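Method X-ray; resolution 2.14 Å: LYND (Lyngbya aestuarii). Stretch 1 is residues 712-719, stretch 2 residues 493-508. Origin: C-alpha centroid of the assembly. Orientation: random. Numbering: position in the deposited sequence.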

# COMPACT_ATOMS: atom_id res chain seq x y z
N GLY B 712 26.92 -38.63 7.37
CA GLY B 712 26.37 -39.46 8.42
C GLY B 712 25.31 -38.74 9.23
O GLY B 712 25.23 -38.93 10.44
N LEU B 713 24.49 -37.93 8.55
CA LEU B 713 23.48 -37.10 9.21
C LEU B 713 22.09 -37.32 8.63
O LEU B 713 21.90 -37.34 7.41
CB LEU B 713 23.86 -35.62 9.08
CG LEU B 713 25.20 -35.22 9.72
CD1 LEU B 713 25.55 -33.78 9.36
CD2 LEU B 713 25.15 -35.39 11.22
N GLU B 714 21.11 -37.48 9.52
CA GLU B 714 19.71 -37.64 9.13
C GLU B 714 18.99 -36.29 9.15
O GLU B 714 19.23 -35.47 10.04
CB GLU B 714 19.02 -38.64 10.06
CG GLU B 714 17.56 -38.91 9.74
CD GLU B 714 16.97 -39.99 10.62
OE1 GLU B 714 17.44 -40.13 11.78
OE2 GLU B 714 16.04 -40.69 10.17
N THR B 715 18.10 -36.06 8.19
CA THR B 715 17.36 -34.79 8.12
C THR B 715 15.86 -35.02 8.31
O THR B 715 15.22 -35.70 7.51
CB THR B 715 17.59 -34.07 6.78
OG1 THR B 715 16.64 -34.52 5.81
CG2 THR B 715 19.00 -34.31 6.27
N LEU B 716 15.30 -34.45 9.37
CA LEU B 716 13.89 -34.59 9.69
C LEU B 716 13.13 -33.31 9.36
O LEU B 716 13.72 -32.25 9.24
CB LEU B 716 13.70 -34.92 11.17
CG LEU B 716 14.24 -36.26 11.68
CD1 LEU B 716 14.10 -36.35 13.19
CD2 LEU B 716 13.57 -37.44 11.00
N VAL B 717 11.81 -33.43 9.23
CA VAL B 717 10.94 -32.28 9.01
C VAL B 717 9.66 -32.38 9.82
O VAL B 717 9.02 -33.44 9.83
CB VAL B 717 10.55 -32.15 7.53
CG1 VAL B 717 9.82 -30.84 7.31
CG2 VAL B 717 11.77 -32.23 6.63
N ILE B 718 9.29 -31.29 10.48
CA ILE B 718 7.97 -31.17 11.08
C ILE B 718 7.21 -30.02 10.42
O ILE B 718 7.62 -28.86 10.47
CB ILE B 718 8.03 -31.00 12.62
CG1 ILE B 718 6.63 -30.74 13.20
CG2 ILE B 718 9.00 -29.91 13.03
CD1 ILE B 718 5.65 -31.89 12.97
N ASP B 719 6.11 -30.35 9.77
CA ASP B 719 5.28 -29.36 9.12
C ASP B 719 4.45 -28.61 10.16
O ASP B 719 3.57 -29.18 10.79
CB ASP B 719 4.38 -30.02 8.07
CG ASP B 719 3.54 -29.01 7.30
OD1 ASP B 719 3.92 -27.81 7.27
OD2 ASP B 719 2.50 -29.40 6.72
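Stretch 2 493-508: WTPVWSLTEQTHKYLP

Stretch 2 is a β-hairpin: strand 493-498 runs out, residues 499-501 take helical phi/psi at the turn, and strand 503-508 returns, tied to the first by backbone hydrogen bonds such as Val-496 N to Lys-505 O at 2.9 Å. It lies on stretch 1 edge to edge, its first strand set against strand 716-719 in the antiparallel sense, with an angle of 128° between the N-to-C directions and a closest approach of the axes of 4.4 Å. Touching residues are at least 209 positions apart in sequence, and the contact buries 611 Å² in all.

Gly-712, at positive phi, closes a preceding helix in a Schellman motif and touches nothing of the hairpin. Leu-713 follows in extended conformation, its CB pointing away. Contact proper begins at Glu-714, whose CB points sideways but whose extended side chain carries its carboxylate to the turn. There Glu-714 OE2 accepts a hydrogen bond from Ser-498 OG at 2.6 Å and meets Lys-505 NZ at 3.3 Å in a salt bridge, its hydrogen bond weak. The lysine also offsets a cost, since Glu-714 OE2 stands 3.6 Å from Glu-501 OE2, a like charge. Ser-498 OG is itself an acceptor from Thr-500 OG1 at 3.1 Å, so one hydroxyl links the turn to the glutamate.

Thr-715 bonds through its backbone: its O receives Leu-499 N at 3.0 Å, while Thr-500 CG2 packs 3.4 Å from Thr-715 N.

At Leu-716 the ladder is in register with Ser-498, a non-hydrogen-bonded pair with CA atoms 4.4 Å apart; Leu-716 CA makes a CA-H...O contact with Trp-497 O at 3.3 Å. The Leu-716 side chain (m, t) reaches across both strands of the hairpin: Leu-716 CD1 lies 3.3 Å from Val-496 CG2 and 3.2 Å from Leu-507 CD1, and Leu-716 CD2 lies 3.4 Å from Ser-498 CB.

Val-717 pairs with Trp-497 through two hydrogen bonds, Val-717 N to Trp-497 O at 2.8 Å and Trp-497 N to Val-717 O at 2.9 Å. Both side chains turn to the face opposite Leu-716 and Ser-498, where Val-717 CG2 packs against Leu-499 CD1 at 3.5 Å.

Ile-718 returns to the face of Leu-716, with CB 4.1 Å from Val-496 CG1 and CD1 3.7 Å from Thr-494 CG2. Asp-719 leaves the contact, its carboxylate leading away.

The rule to read here is economical: backbone bonds fix the register, one leucine spans two strands, and a buried serine and a lysine together receive the acid that precedes the strand.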

# COMPACT_ATOMS: atom_id res chain seq x y z
N TRP B 493 5.62 -37.24 22.37
CA TRP B 493 6.50 -37.22 21.20
C TRP B 493 5.71 -36.77 19.98
O TRP B 493 4.52 -37.09 19.85
CB TRP B 493 7.10 -38.60 20.93
CG TRP B 493 7.91 -39.17 22.06
CD1 TRP B 493 7.43 -39.80 23.18
CD2 TRP B 493 9.34 -39.20 22.16
NE1 TRP B 493 8.48 -40.21 23.97
CE2 TRP B 493 9.66 -39.85 23.37
CE3 TRP B 493 10.38 -38.74 21.35
CZ2 TRP B 493 10.98 -40.05 23.78
CZ3 TRP B 493 11.68 -38.93 21.76
CH2 TRP B 493 11.97 -39.58 22.97
N THR B 494 6.36 -36.01 19.11
CA THR B 494 5.73 -35.54 17.88
C THR B 494 6.34 -36.25 16.68
O THR B 494 7.57 -36.30 16.56
CB THR B 494 5.89 -34.01 17.72
OG1 THR B 494 4.94 -33.35 18.58
CG2 THR B 494 5.63 -33.57 16.29
N PRO B 495 5.50 -36.81 15.79
CA PRO B 495 6.05 -37.46 14.60
C PRO B 495 6.71 -36.46 13.67
O PRO B 495 6.16 -35.39 13.41
CB PRO B 495 4.81 -38.09 13.94
CG PRO B 495 3.68 -37.25 14.40
CD PRO B 495 4.03 -36.87 15.81
N VAL B 496 7.88 -36.83 13.16
CA VAL B 496 8.61 -36.02 12.21
C VAL B 496 8.98 -36.89 11.01
O VAL B 496 9.26 -38.08 11.17
CB VAL B 496 9.89 -35.41 12.83
CG1 VAL B 496 9.54 -34.51 14.00
CG2 VAL B 496 10.84 -36.51 13.29
N TRP B 497 8.98 -36.29 9.83
CA TRP B 497 9.26 -37.03 8.61
C TRP B 497 10.75 -37.04 8.33
O TRP B 497 11.36 -35.98 8.15
CB TRP B 497 8.49 -36.46 7.42
CG TRP B 497 8.58 -37.34 6.19
CD1 TRP B 497 9.32 -37.12 5.08
CD2 TRP B 497 7.91 -38.59 6.00
NE1 TRP B 497 9.15 -38.15 4.19
CE2 TRP B 497 8.29 -39.07 4.73
CE3 TRP B 497 7.02 -39.35 6.77
CZ2 TRP B 497 7.81 -40.28 4.22
CZ3 TRP B 497 6.56 -40.55 6.26
CH2 TRP B 497 6.95 -41.00 5.00
N SER B 498 11.34 -38.23 8.29
CA SER B 498 12.73 -38.39 7.89
C SER B 498 12.80 -38.46 6.38
O SER B 498 12.24 -39.37 5.78
CB SER B 498 13.34 -39.66 8.49
OG SER B 498 14.69 -39.82 8.08
N LEU B 499 13.48 -37.50 5.77
CA LEU B 499 13.62 -37.45 4.32
C LEU B 499 14.67 -38.44 3.83
O LEU B 499 14.67 -38.85 2.66
CB LEU B 499 13.95 -36.03 3.86
CG LEU B 499 12.77 -35.05 3.88
CD1 LEU B 499 13.25 -33.61 3.83
CD2 LEU B 499 11.82 -35.32 2.73
N THR B 500 15.57 -38.84 4.72
CA THR B 500 16.64 -39.76 4.37
C THR B 500 16.11 -41.18 4.31
O THR B 500 16.40 -41.90 3.37
CB THR B 500 17.80 -39.70 5.37
OG1 THR B 500 17.41 -40.33 6.59
CG2 THR B 500 18.21 -38.27 5.66
N GLU B 501 15.35 -41.57 5.32
CA GLU B 501 14.82 -42.93 5.42
C GLU B 501 13.37 -43.01 4.92
O GLU B 501 12.80 -44.09 4.81
CB GLU B 501 14.91 -43.44 6.87
CG GLU B 501 16.33 -43.42 7.44
CD GLU B 501 16.45 -44.11 8.79
OE1 GLU B 501 15.53 -44.84 9.19
OE2 GLU B 501 17.48 -43.91 9.47
N GLN B 502 12.79 -41.85 4.61
CA GLN B 502 11.42 -41.77 4.11
C GLN B 502 10.44 -42.51 5.03
O GLN B 502 9.71 -43.41 4.61
CB GLN B 502 11.35 -42.29 2.67
CG GLN B 502 10.46 -41.44 1.76
CD GLN B 502 11.09 -40.09 1.42
OE1 GLN B 502 12.31 -39.97 1.28
NE2 GLN B 502 10.25 -39.06 1.27
N THR B 503 10.45 -42.12 6.31
CA THR B 503 9.55 -42.69 7.30
C THR B 503 9.40 -41.73 8.48
O THR B 503 10.05 -40.69 8.52
CB THR B 503 10.06 -44.04 7.82
OG1 THR B 503 9.07 -44.63 8.66
CG2 THR B 503 11.36 -43.88 8.59
N HIS B 504 8.56 -42.09 9.44
CA HIS B 504 8.33 -41.24 10.60
C HIS B 504 9.28 -41.58 11.74
O HIS B 504 9.43 -42.73 12.10
CB HIS B 504 6.89 -41.37 11.09
CG HIS B 504 5.89 -40.65 10.23
ND1 HIS B 504 5.81 -39.28 10.18
CD2 HIS B 504 4.92 -41.12 9.41
CE1 HIS B 504 4.83 -38.93 9.35
NE2 HIS B 504 4.29 -40.03 8.87
N LYS B 505 9.94 -40.56 12.27
CA LYS B 505 10.68 -40.66 13.52
C LYS B 505 9.93 -39.86 14.58
O LYS B 505 8.84 -39.35 14.31
CB LYS B 505 12.10 -40.17 13.35
CG LYS B 505 12.93 -40.92 12.31
CD LYS B 505 13.08 -42.39 12.65
CE LYS B 505 14.14 -43.06 11.79
NZ LYS B 505 15.48 -43.05 12.45
N TYR B 506 10.51 -39.75 15.77
CA TYR B 506 9.88 -39.04 16.87
C TYR B 506 10.86 -38.20 17.68
O TYR B 506 11.91 -38.68 18.10
CB TYR B 506 9.18 -40.02 17.81
CG TYR B 506 7.96 -40.67 17.22
CD1 TYR B 506 6.73 -40.03 17.25
CD2 TYR B 506 8.04 -41.91 16.62
CE1 TYR B 506 5.60 -40.62 16.71
CE2 TYR B 506 6.93 -42.52 16.07
CZ TYR B 506 5.71 -41.87 16.11
OH TYR B 506 4.61 -42.48 15.56
N LEU B 507 10.49 -36.93 17.88
CA LEU B 507 11.19 -36.05 18.79
C LEU B 507 10.23 -35.62 19.89
O LEU B 507 9.02 -35.60 19.67
CB LEU B 507 11.73 -34.81 18.07
CG LEU B 507 13.04 -34.97 17.31
CD1 LEU B 507 12.77 -35.48 15.92
CD2 LEU B 507 13.79 -33.65 17.23
N PRO B 508 10.77 -35.24 21.07
CA PRO B 508 9.87 -34.67 22.08
C PRO B 508 9.17 -33.41 21.54
O PRO B 508 9.78 -32.60 20.86
CB PRO B 508 10.80 -34.35 23.26
CG PRO B 508 12.19 -34.44 22.73
CD PRO B 508 12.16 -35.36 21.55